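Long-range contacts in Methylcobalamin\: coenzyme M methyltransferase (Methanosarcina mazei, PDB 4AY7), which catalyses the transfer of a methyl group from a methylated corrinoid to coenzyme M, a zinc-dependent reaction of methanogenesis: residues V86-M91 with G153-V158; T159-L164 with Q183-A188; K305-A310 with V336-A341; T297-P302 with G326-T331. All coordinates share one frame; numbering follows the deposited sequence. Where two conformers were deposited one is given.

Contact 1 of 4, residues V86-M91 with G153-V158; sequences VLVEAM and GMEGPV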
loop_
_atom_site.group_PDB
_atom_site.type_symbol
_atom_site.label_atom_id
_atom_site.label_comp_id
_atom_site.label_asym_id
_atom_site.label_seq_id
_atom_site.Cartn_x
_atom_site.Cartn_y
_atom_site.Cartn_z
ATOM N N VAL A 86 -8.507 -7.274 4.112
ATOM C CA VAL A 86 -8.910 -8.463 3.390
ATOM C C VAL A 86 -8.237 -9.761 3.889
ATOM O O VAL A 86 -8.883 -10.816 4.035
ATOM C CB VAL A 86 -8.752 -8.268 1.860
ATOM C CG1 VAL A 86 -8.995 -9.554 1.047
ATOM C CG2 VAL A 86 -9.706 -7.195 1.351
ATOM N N LEU A 87 -6.920 -9.699 4.030
ATOM C CA LEU A 87 -6.164 -10.878 4.358
ATOM C C LEU A 87 -6.440 -11.227 5.831
ATOM O O LEU A 87 -6.626 -12.375 6.187
ATOM C CB LEU A 87 -4.638 -10.647 4.072
ATOM C CG LEU A 87 -3.700 -11.834 4.490
ATOM C CD1 LEU A 87 -4.206 -13.130 3.817
ATOM C CD2 LEU A 87 -2.233 -11.498 4.159
ATOM N N VAL A 88 -6.432 -10.241 6.716
ATOM C CA VAL A 88 -6.593 -10.571 8.149
ATOM C C VAL A 88 -7.981 -11.186 8.421
ATOM O O VAL A 88 -8.116 -12.127 9.241
ATOM C CB VAL A 88 -6.287 -9.354 9.050
ATOM C CG1 VAL A 88 -4.781 -9.026 8.958
ATOM C CG2 VAL A 88 -7.050 -8.122 8.652
ATOM N N GLU A 89 -8.985 -10.729 7.697
ATOM C CA GLU A 89 -10.276 -11.317 7.753
ATOM C C GLU A 89 -10.287 -12.737 7.219
ATOM O O GLU A 89 -10.966 -13.581 7.809
ATOM C CB GLU A 89 -11.256 -10.521 6.929
ATOM C CG GLU A 89 -12.644 -11.112 6.928
ATOM C CD GLU A 89 -13.670 -10.212 6.235
ATOM O OE1 GLU A 89 -13.323 -9.673 5.198
ATOM O OE2 GLU A 89 -14.843 -10.021 6.647
ATOM N N ALA A 90 -9.657 -12.986 6.103
ATOM C CA ALA A 90 -9.501 -14.367 5.587
ATOM C C ALA A 90 -8.756 -15.266 6.570
ATOM O O ALA A 90 -9.156 -16.421 6.750
ATOM C CB ALA A 90 -8.858 -14.334 4.225
ATOM N N MET A 91 -7.863 -14.679 7.343
ATOM C CA MET A 91 -7.164 -15.365 8.441
ATOM C C MET A 91 -7.970 -15.542 9.745
ATOM O O MET A 91 -7.434 -16.120 10.710
ATOM C CB MET A 91 -5.813 -14.707 8.718
ATOM C CG MET A 91 -4.730 -14.924 7.619
ATOM S SD MET A 91 -4.210 -16.656 7.603
ATOM C CE MET A 91 -3.209 -16.560 9.115
ATOM N N GLY A 153 -2.810 -3.738 -3.404
ATOM C CA GLY A 153 -2.525 -3.303 -2.059
ATOM C C GLY A 153 -2.947 -4.290 -1.028
ATOM O O GLY A 153 -3.975 -5.009 -1.207
ATOM N N MET A 154 -2.196 -4.354 0.067
ATOM C CA MET A 154 -2.563 -5.217 1.175
ATOM C C MET A 154 -1.823 -4.792 2.423
ATOM O O MET A 154 -0.788 -4.144 2.362
ATOM C CB MET A 154 -2.263 -6.671 0.852
ATOM C CG MET A 154 -0.828 -6.868 0.435
ATOM S SD MET A 154 -0.315 -8.557 0.008
ATOM C CE MET A 154 -0.076 -9.235 1.644
ATOM N N GLU A 155 -2.355 -5.188 3.539
ATOM C CA GLU A 155 -1.710 -5.102 4.852
ATOM C C GLU A 155 -0.492 -6.013 4.859
ATOM O O GLU A 155 -0.468 -7.061 4.249
ATOM C CB GLU A 155 -2.727 -5.447 5.997
ATOM C CG GLU A 155 -3.314 -6.819 5.943
ATOM C CD GLU A 155 -4.609 -6.895 5.102
ATOM O OE1 GLU A 155 -4.749 -6.192 4.062
ATOM O OE2 GLU A 155 -5.472 -7.718 5.445
ATOM N N GLY A 156 0.597 -5.513 5.428
ATOM C CA GLY A 156 1.880 -6.211 5.392
ATOM C C GLY A 156 1.988 -7.175 6.577
ATOM O O GLY A 156 1.129 -7.152 7.501
ATOM N N PRO A 157 3.038 -7.991 6.600
ATOM C CA PRO A 157 3.049 -9.068 7.576
ATOM C C PRO A 157 3.113 -8.621 9.018
ATOM O O PRO A 157 2.570 -9.316 9.895
ATOM C CB PRO A 157 4.249 -9.904 7.208
ATOM C CG PRO A 157 5.035 -9.152 6.207
ATOM C CD PRO A 157 4.147 -8.086 5.628
ATOM N N VAL A 158 3.684 -7.467 9.305
ATOM C CA VAL A 158 3.742 -7.055 10.690
ATOM C C VAL A 158 2.298 -6.759 11.156
ATOM O O VAL A 158 1.842 -7.180 12.219
ATOM C CB VAL A 158 4.680 -5.893 10.918
ATOM C CG1 VAL A 158 4.741 -5.474 12.388
ATOM C CG2 VAL A 158 6.069 -6.273 10.383
HETATM O O HOH W 1 -6.719 -5.587 2.318
#
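E155 starts with CG between its backbone N and carbonyl carbon (chi1 61°), and a bend at chi2 (-89°) then carries CD toward the first turn of helix 86-90. There OE2 meets two successive backbone N-H groups. V88 N gives the better bond, 3.0 Å from OE2, with an N-H...O angle of 157° and the donor nearly on the line of the C-O bond; L87 N is closer to OE2, at 2.8 Å, but its bond is bent and weak. The other oxygen works through a water, which accepts from V86 N and is hydrogen-bonded to E155 OE1 at 2.7 Å. E155 closes strand 150-155 of the TIM barrel, so a carboxylate at the C-terminal end of a barrel strand holds the start of the helix that follows strand 78-80. An alanine here would probably leave the N-H groups of L87 and V88 without this acceptor and the first turn of the helix less firmly tied to the barrel. V88 CG2 lies 3.6 Å from E155 OE2; apart from the carboxylate, L87 runs side by side with M154, its CD2 4.0 Å from M154 CE.

Contact 2 of 4, residues T159-L164 with Q183-A188; sequences TVASDL and QALDIA
Where A161 faces A188 the two CA atoms are 4.9 Å apart, and the short helical segments 159-164 and 183-188 cross at 119° with their axes 8.1 Å from each other. Both belong to the helical layer around the TIM barrel: helix 157-165 follows strand 150-155, and the long helix 178-202 leads on to strand 206-210. Small side chains make such a close crossing possible. The methyl of A161 points at the second helix and is met from several sides. A188 CB is 3.6 Å from A161 CB, and the carbonyl oxygen of A184 touches the same methyl. L185 CD2 is a further partner, 3.8 Å from A161 CB. L185 sets out away from the first helix; CG lies anti to its carbonyl carbon (chi1 -72°), and from there the CD2 branch reaches back to the alanine. One turn along, L164 extends CD1 to I187 CG2 at 4.3 Å, a looser touch at the end of the contact. F170 of helix 167-176 packs on both A161 and L185, and L87 and V88 of helix 86-90 lie on V160, so the crossing is covered by neighbouring helices. Toward helix 221-238, L185 also packs on F227 and L228. V160 has CG1 anti to its backbone N (chi1 168°), against the same alanine that A161 meets. A188 CB sits 3.5 Å from V160 CG1 and 3.3 Å from the backbone N of A161.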
loop_
_atom_site.group_PDB
_atom_site.type_symbol
_atom_site.label_atom_id
_atom_site.label_comp_id
_atom_site.label_asym_id
_atom_site.label_seq_id
_atom_site.Cartn_x
_atom_site.Cartn_y
_atom_site.Cartn_z
ATOM N N THR A 159 1.578 -5.981 10.352
ATOM C CA THR A 159 0.209 -5.625 10.675
ATOM C C THR A 159 -0.714 -6.849 10.708
ATOM O O THR A 159 -1.579 -6.924 11.577
ATOM C CB THR A 159 -0.205 -4.523 9.686
ATOM O OG1 THR A 159 0.643 -3.391 9.949
ATOM C CG2 THR A 159 -1.702 -4.068 9.835
ATOM N N VAL A 160 -0.477 -7.829 9.819
ATOM C CA VAL A 160 -1.253 -9.067 9.823
ATOM C C VAL A 160 -0.987 -9.834 11.109
ATOM O O VAL A 160 -1.943 -10.297 11.725
ATOM C CB VAL A 160 -0.902 -10.009 8.631
ATOM C CG1 VAL A 160 -1.503 -11.379 8.846
ATOM C CG2 VAL A 160 -1.342 -9.374 7.315
ATOM N N ALA A 161 0.264 -9.901 11.568
ATOM C CA ALA A 161 0.554 -10.629 12.787
ATOM C C ALA A 161 -0.144 -9.958 13.967
ATOM O O ALA A 161 -0.733 -10.615 14.818
ATOM C CB ALA A 161 2.046 -10.664 13.055
ATOM N N SER A 162 -0.050 -8.641 14.005
ATOM C CA SER A 162 -0.646 -7.826 15.053
ATOM C C SER A 162 -2.158 -7.983 15.106
ATOM O O SER A 162 -2.762 -8.069 16.213
ATOM C CB SER A 162 -0.306 -6.365 14.802
ATOM O OG SER A 162 -0.768 -5.590 15.875
ATOM N N ASP A 163 -2.775 -8.059 13.929
ATOM C CA ASP A 163 -4.247 -8.330 13.874
ATOM C C ASP A 163 -4.638 -9.771 14.247
ATOM O O ASP A 163 -5.771 -9.963 14.811
ATOM C CB ASP A 163 -4.848 -7.951 12.523
ATOM C CG ASP A 163 -4.872 -6.428 12.285
ATOM O OD1 ASP A 163 -4.966 -5.605 13.241
ATOM O OD2 ASP A 163 -4.931 -6.062 11.113
ATOM N N LEU A 164 -3.714 -10.751 14.105
ATOM C CA LEU A 164 -4.057 -12.116 14.487
ATOM C C LEU A 164 -4.200 -12.162 15.995
ATOM O O LEU A 164 -5.023 -12.913 16.527
ATOM C CB LEU A 164 -2.975 -13.098 14.083
ATOM C CG LEU A 164 -2.892 -13.344 12.602
ATOM C CD1 LEU A 164 -1.731 -14.286 12.281
ATOM C CD2 LEU A 164 -4.190 -13.811 12.002
ATOM N N GLN A 183 6.361 -16.660 16.303
ATOM C CA GLN A 183 5.419 -17.592 15.672
ATOM C C GLN A 183 4.349 -16.849 14.898
ATOM O O GLN A 183 4.027 -17.235 13.778
ATOM C CB GLN A 183 4.773 -18.478 16.713
ATOM C CG GLN A 183 4.072 -19.627 16.064
ATOM C CD GLN A 183 3.434 -20.534 17.082
ATOM O OE1 GLN A 183 3.699 -20.456 18.321
ATOM N NE2 GLN A 183 2.614 -21.441 16.571
ATOM N N ALA A 184 3.810 -15.778 15.483
ATOM C CA ALA A 184 2.789 -14.981 14.769
ATOM C C ALA A 184 3.286 -14.318 13.491
ATOM O O ALA A 184 2.611 -14.318 12.433
ATOM C CB ALA A 184 2.201 -13.936 15.719
ATOM N N LEU A 185 4.460 -13.701 13.592
ATOM C CA LEU A 185 5.123 -13.108 12.449
ATOM C C LEU A 185 5.347 -14.135 11.372
ATOM O O LEU A 185 5.036 -13.875 10.235
ATOM C CB LEU A 185 6.447 -12.499 12.885
ATOM C CG LEU A 185 6.259 -11.223 13.718
ATOM C CD1 LEU A 185 7.577 -10.799 14.378
ATOM C CD2 LEU A 185 5.780 -10.100 12.810
ATOM N N ASP A 186 5.740 -15.355 11.721
ATOM C CA ASP A 186 5.936 -16.371 10.720
ATOM C C ASP A 186 4.672 -16.815 10.026
ATOM O O ASP A 186 4.663 -16.975 8.802
ATOM C CB ASP A 186 6.708 -17.599 11.310
ATOM C CG ASP A 186 8.222 -17.252 11.610
ATOM O OD1 ASP A 186 8.712 -16.181 11.147
ATOM O OD2 ASP A 186 8.865 -18.023 12.349
ATOM N N ILE A 187 3.588 -17.031 10.774
ATOM C CA ILE A 187 2.312 -17.374 10.158
ATOM C C ILE A 187 1.821 -16.206 9.292
ATOM O O ILE A 187 1.383 -16.432 8.142
ATOM C CB ILE A 187 1.230 -17.670 11.209
ATOM C CG1 ILE A 187 1.624 -18.914 12.049
ATOM C CG2 ILE A 187 -0.116 -17.872 10.553
ATOM C CD1 ILE A 187 0.989 -18.976 13.422
ATOM N N ALA A 188 1.870 -14.964 9.842
ATOM C CA ALA A 188 1.477 -13.766 9.084
ATOM C C ALA A 188 2.277 -13.650 7.789
ATOM O O ALA A 188 1.666 -13.351 6.769
ATOM C CB ALA A 188 1.649 -12.467 9.919
#

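Contact 3 of 4, residues K305-A310 with V336-A341; sequences KIKAEA and VKALVA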
loop_
_atom_site.group_PDB
_atom_site.type_symbol
_atom_site.label_atom_id
_atom_site.label_comp_id
_atom_site.label_asym_id
_atom_site.label_seq_id
_atom_site.Cartn_x
_atom_site.Cartn_y
_atom_site.Cartn_z
ATOM N N LYS A 305 -0.982 24.610 -4.209
ATOM C CA LYS A 305 -0.134 24.084 -3.159
ATOM C C LYS A 305 0.273 22.637 -3.429
ATOM O O LYS A 305 1.432 22.218 -3.205
ATOM C CB LYS A 305 -0.800 24.271 -1.849
ATOM C CG LYS A 305 -0.022 23.903 -0.598
ATOM C CD LYS A 305 -1.024 23.542 0.515
ATOM C CE LYS A 305 -0.352 22.948 1.790
ATOM N NZ LYS A 305 -0.536 23.914 2.902
ATOM N N ILE A 306 -0.657 21.846 -3.969
ATOM C CA ILE A 306 -0.392 20.471 -4.404
ATOM C C ILE A 306 0.674 20.516 -5.509
ATOM O O ILE A 306 1.658 19.761 -5.428
ATOM C CB ILE A 306 -1.657 19.758 -4.857
ATOM C CG1 ILE A 306 -2.628 19.661 -3.682
ATOM C CG2 ILE A 306 -1.404 18.411 -5.566
ATOM C CD1 ILE A 306 -4.100 19.339 -4.096
ATOM N N LYS A 307 0.526 21.398 -6.489
ATOM C CA LYS A 307 1.507 21.449 -7.617
ATOM C C LYS A 307 2.883 21.880 -7.135
ATOM O O LYS A 307 3.871 21.269 -7.517
ATOM C CB LYS A 307 1.050 22.284 -8.802
ATOM C CG LYS A 307 -0.238 21.767 -9.446
ATOM C CD LYS A 307 -0.412 22.188 -10.905
ATOM C CE LYS A 307 -0.693 23.640 -11.055
ATOM N NZ LYS A 307 -0.913 24.133 -12.485
ATOM N N ALA A 308 2.922 22.849 -6.245
ATOM C CA ALA A 308 4.166 23.291 -5.667
ATOM C C ALA A 308 4.935 22.170 -4.909
ATOM O O ALA A 308 6.166 22.005 -5.076
ATOM C CB ALA A 308 3.962 24.501 -4.775
ATOM N N GLU A 309 4.240 21.408 -4.090
ATOM C CA GLU A 309 4.861 20.356 -3.292
ATOM C C GLU A 309 5.209 19.177 -4.163
ATOM O O GLU A 309 6.212 18.539 -3.898
ATOM C CB GLU A 309 3.955 19.951 -2.100
ATOM C CG GLU A 309 3.884 21.132 -1.114
ATOM C CD GLU A 309 2.896 20.886 0.042
ATOM O OE1 GLU A 309 2.477 19.703 0.244
ATOM O OE2 GLU A 309 2.525 21.899 0.736
ATOM N N ALA A 310 4.403 18.900 -5.198
ATOM C CA ALA A 310 4.727 17.910 -6.241
ATOM C C ALA A 310 6.033 18.236 -6.948
ATOM O O ALA A 310 6.997 17.407 -7.052
ATOM C CB ALA A 310 3.609 17.797 -7.269
ATOM N N VAL A 336 -6.619 15.531 -6.871
ATOM C CA VAL A 336 -5.831 14.367 -7.409
ATOM C C VAL A 336 -5.252 14.686 -8.799
ATOM O O VAL A 336 -4.051 14.417 -9.114
ATOM C CB VAL A 336 -6.700 13.092 -7.524
ATOM C CG1 VAL A 336 -5.811 11.956 -8.090
ATOM C CG2 VAL A 336 -7.343 12.714 -6.180
ATOM N N LYS A 337 -6.062 15.338 -9.625
ATOM C CA LYS A 337 -5.645 15.737 -10.946
ATOM C C LYS A 337 -4.481 16.760 -10.949
ATOM O O LYS A 337 -3.718 16.849 -11.900
ATOM C CB LYS A 337 -6.816 16.354 -11.725
ATOM C CG LYS A 337 -7.871 15.344 -12.107
ATOM C CD LYS A 337 -8.982 15.928 -12.926
ATOM C CE LYS A 337 -8.511 16.064 -14.355
ATOM N NZ LYS A 337 -9.720 16.580 -15.048
ATOM N N ALA A 338 -4.393 17.533 -9.867
ATOM C CA ALA A 338 -3.330 18.506 -9.684
ATOM C C ALA A 338 -2.013 17.785 -9.558
ATOM O O ALA A 338 -1.012 18.318 -9.969
ATOM C CB ALA A 338 -3.578 19.408 -8.485
ATOM N N LEU A 339 -1.959 16.573 -9.010
ATOM C CA LEU A 339 -0.696 15.804 -9.057
ATOM C C LEU A 339 -0.138 15.511 -10.427
ATOM O O LEU A 339 1.065 15.640 -10.707
ATOM C CB LEU A 339 -0.852 14.422 -8.380
ATOM C CG LEU A 339 -0.691 14.301 -6.885
ATOM C CD1 LEU A 339 -0.815 12.809 -6.441
ATOM C CD2 LEU A 339 0.592 14.988 -6.436
ATOM N N VAL A 340 -1.006 15.040 -11.274
ATOM C CA VAL A 340 -0.716 14.665 -12.613
ATOM C C VAL A 340 -0.312 15.900 -13.382
ATOM O O VAL A 340 0.729 15.891 -14.098
ATOM C CB VAL A 340 -1.938 14.008 -13.299
ATOM C CG1 VAL A 340 -1.581 13.727 -14.756
ATOM C CG2 VAL A 340 -2.368 12.761 -12.502
ATOM N N ALA A 341 -1.056 17.003 -13.194
ATOM C CA ALA A 341 -0.702 18.263 -13.858
ATOM C C ALA A 341 0.723 18.755 -13.457
ATOM O O ALA A 341 1.480 19.122 -14.302
ATOM C CB ALA A 341 -1.769 19.355 -13.595
#
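I306 and A338 make the central touch, with I306 CG2 3.8 Å from A338 CB. That same methyl also rests on the next residue of the opposing helix, 3.9 Å from L339 N and 4.1 Å from L339 CD2. L339 itself starts away from helix 303-315, yet its CD2 branch returns far enough to meet A310 CB at 4.2 Å as well. On the outer side K307 passes its chain over the backbone of the other helix: its CG is 3.6 Å from A338 O, and its CD is 4.1 Å from A341 CB. A bend at chi3 (-70°) then turns CE, and NZ reaches a salt bridge with E345 further along helix 333-346. The segment axes pass 8.5 Å apart with 41° between their N-to-C directions; the helices lie before and after strand 320-323 in the chain, in the last beta-alpha units of the TIM barrel. Beneath them L298 of helix 294-298 packs on both I306 and L339, while L321 and P323 of the strand touch A310 and L339. The pairing is thus greasy toward the barrel and charged at its outer margin: alkyl groups fill the inside, and K307 lends its methylenes to the contact while its ammonium is matched by a carboxylate outside it.

Contact 4 of 4, residues T297-P302 with G326-T331; sequences TLLPGP and GIAPMT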
loop_
_atom_site.group_PDB
_atom_site.type_symbol
_atom_site.label_atom_id
_atom_site.label_comp_id
_atom_site.label_asym_id
_atom_site.label_seq_id
_atom_site.Cartn_x
_atom_site.Cartn_y
_atom_site.Cartn_z
ATOM N N THR A 297 -2.233 18.392 2.344
ATOM C CA THR A 297 -2.089 19.038 1.077
ATOM C C THR A 297 -3.098 18.538 0.079
ATOM O O THR A 297 -3.868 19.318 -0.528
ATOM C CB THR A 297 -0.637 18.886 0.555
ATOM O OG1 THR A 297 0.291 19.402 1.537
ATOM C CG2 THR A 297 -0.459 19.506 -0.805
ATOM N N LEU A 298 -3.135 17.236 -0.081
ATOM C CA LEU A 298 -3.979 16.719 -1.130
ATOM C C LEU A 298 -5.483 16.903 -0.765
ATOM O O LEU A 298 -6.300 17.207 -1.640
ATOM C CB LEU A 298 -3.520 15.286 -1.359
ATOM C CG LEU A 298 -3.633 14.567 -2.689
ATOM C CD1 LEU A 298 -3.121 15.249 -3.925
ATOM C CD2 LEU A 298 -2.895 13.235 -2.441
ATOM N N LEU A 299 -5.832 16.720 0.507
ATOM C CA LEU A 299 -7.212 16.754 0.955
ATOM C C LEU A 299 -7.689 18.207 0.902
ATOM O O LEU A 299 -8.663 18.448 0.246
ATOM C CB LEU A 299 -7.370 16.107 2.347
ATOM C CG LEU A 299 -8.598 16.409 3.217
ATOM C CD1 LEU A 299 -9.890 16.041 2.445
ATOM C CD2 LEU A 299 -8.486 15.707 4.568
ATOM N N PRO A 300 -6.957 19.164 1.546
ATOM C CA PRO A 300 -7.469 20.526 1.556
ATOM C C PRO A 300 -7.172 21.335 0.329
ATOM O O PRO A 300 -7.816 22.339 0.093
ATOM C CB PRO A 300 -6.843 21.153 2.824
ATOM C CG PRO A 300 -5.679 20.336 3.160
ATOM C CD PRO A 300 -5.918 18.955 2.578
ATOM N N GLY A 301 -6.207 20.909 -0.485
ATOM C CA GLY A 301 -5.650 21.780 -1.480
ATOM C C GLY A 301 -5.064 23.036 -0.808
ATOM O O GLY A 301 -4.642 22.967 0.364
ATOM N N PRO A 302 -5.005 24.153 -1.545
ATOM C CA PRO A 302 -5.534 24.279 -2.912
ATOM C C PRO A 302 -4.657 23.654 -3.992
ATOM O O PRO A 302 -3.565 23.059 -3.689
ATOM C CB PRO A 302 -5.576 25.778 -3.120
ATOM C CG PRO A 302 -4.438 26.237 -2.326
ATOM C CD PRO A 302 -4.460 25.434 -1.080
ATOM N N GLY A 326 -2.548 6.849 2.121
ATOM C CA GLY A 326 -3.827 6.681 1.399
ATOM C C GLY A 326 -4.484 8.061 1.177
ATOM O O GLY A 326 -4.354 8.995 1.995
ATOM N N ILE A 327 -5.163 8.203 0.051
ATOM C CA ILE A 327 -5.881 9.435 -0.246
ATOM C C ILE A 327 -7.027 9.551 0.735
ATOM O O ILE A 327 -7.794 8.552 0.976
ATOM C CB ILE A 327 -6.380 9.373 -1.695
ATOM C CG1 ILE A 327 -5.175 9.159 -2.639
ATOM C CG2 ILE A 327 -7.165 10.647 -2.066
ATOM C CD1 ILE A 327 -5.480 9.259 -4.154
ATOM N N ALA A 328 -7.179 10.699 1.367
ATOM C CA ALA A 328 -8.353 10.872 2.240
ATOM C C ALA A 328 -9.649 10.764 1.369
ATOM O O ALA A 328 -9.703 11.282 0.235
ATOM C CB ALA A 328 -8.321 12.220 2.969
ATOM N N PRO A 329 -10.663 10.093 1.897
ATOM C CA PRO A 329 -11.872 9.884 1.120
ATOM C C PRO A 329 -12.559 11.180 0.666
ATOM O O PRO A 329 -13.162 11.189 -0.410
ATOM C CB PRO A 329 -12.755 9.092 2.058
ATOM C CG PRO A 329 -11.814 8.338 2.941
ATOM C CD PRO A 329 -10.577 9.181 3.067
ATOM N N MET A 330 -12.475 12.259 1.431
ATOM C CA MET A 330 -13.082 13.521 1.005
ATOM C C MET A 330 -12.201 14.391 0.118
ATOM O O MET A 330 -12.568 15.542 -0.176
ATOM C CB MET A 330 -13.562 14.338 2.205
ATOM C CG MET A 330 -14.711 13.662 2.910
ATOM S SD MET A 330 -16.219 13.510 1.902
ATOM C CE MET A 330 -16.865 15.156 1.621
ATOM N N THR A 331 -11.083 13.843 -0.377
ATOM C CA THR A 331 -10.280 14.551 -1.344
ATOM C C THR A 331 -11.044 14.865 -2.666
ATOM O O THR A 331 -11.551 13.953 -3.330
ATOM C CB THR A 331 -9.009 13.749 -1.647
ATOM O OG1 THR A 331 -8.322 13.554 -0.408
ATOM C CG2 THR A 331 -8.101 14.487 -2.606
#
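L299 lays CD1 over one face of the M330-T331 peptide, 3.7 Å from M330 C, while the N-H of that peptide is given to A328 O at 3.0 Å. A second flat group is covered in the other direction: T331 CG2 stands above the plane of the L298 carbonyl, 3.4 Å from L298 O, an oxygen that accepts from N335 ND2 of helix 333-346. The other branch of L299 reaches A328, with CD2 3.8 Å from A328 CB, so the leucine straddles the mouth of a type I beta turn that runs from A328 to T331. This turn is locked twice. T331 has OG1 anti to its own carbonyl carbon (chi1 -58°), and the hydroxyl donates to A328 O at 2.7 Å, tilted 26° from the carbonyl plane and on the same face as the T331 N-H. The hydroxyl oxygen also rests 3.7 Å from L299 CA. An alanine in place of T331 would probably leave A328 O with one grip fewer and open a gap against the L298 carbonyl. The loop that forms the turn begins just after the zinc ligand C325. I327 O accepts from the side chain of Q38, a coenzyme M-binding residue whose side chain is about 7 Å from that of A328, which is consistent with the turn lying beside the coenzyme M site of the TIM barrel. Around it, T331 touches V336 of helix 333-346, and P329 and M330 lie on V42 of helix 42-48.

How the contacts relate
The four contacts form two clusters in one TIM barrel. Contacts 1 and 2 have centres 9 Å apart and share helix 157-165, with V160 of contact 2 packed on both E155 and V88 of contact 1; along the chain one closes before the other opens. Contacts 3 and 4, with centres 11 Å apart, interleave in sequence, since helices 294-298 and 303-315 both pair with what follows strand 320-323, and T297 OG1 lies 2.6 Å from E309 OE1, a probable hydrogen bond. Between clusters the centres are 25 to 37 Å apart. Contact 4 lies nearest the coenzyme M residue Q38, the E155 side chain of contact 1 is about 12 Å from the zinc, and contacts 2 and 3 join helices of the outer layer.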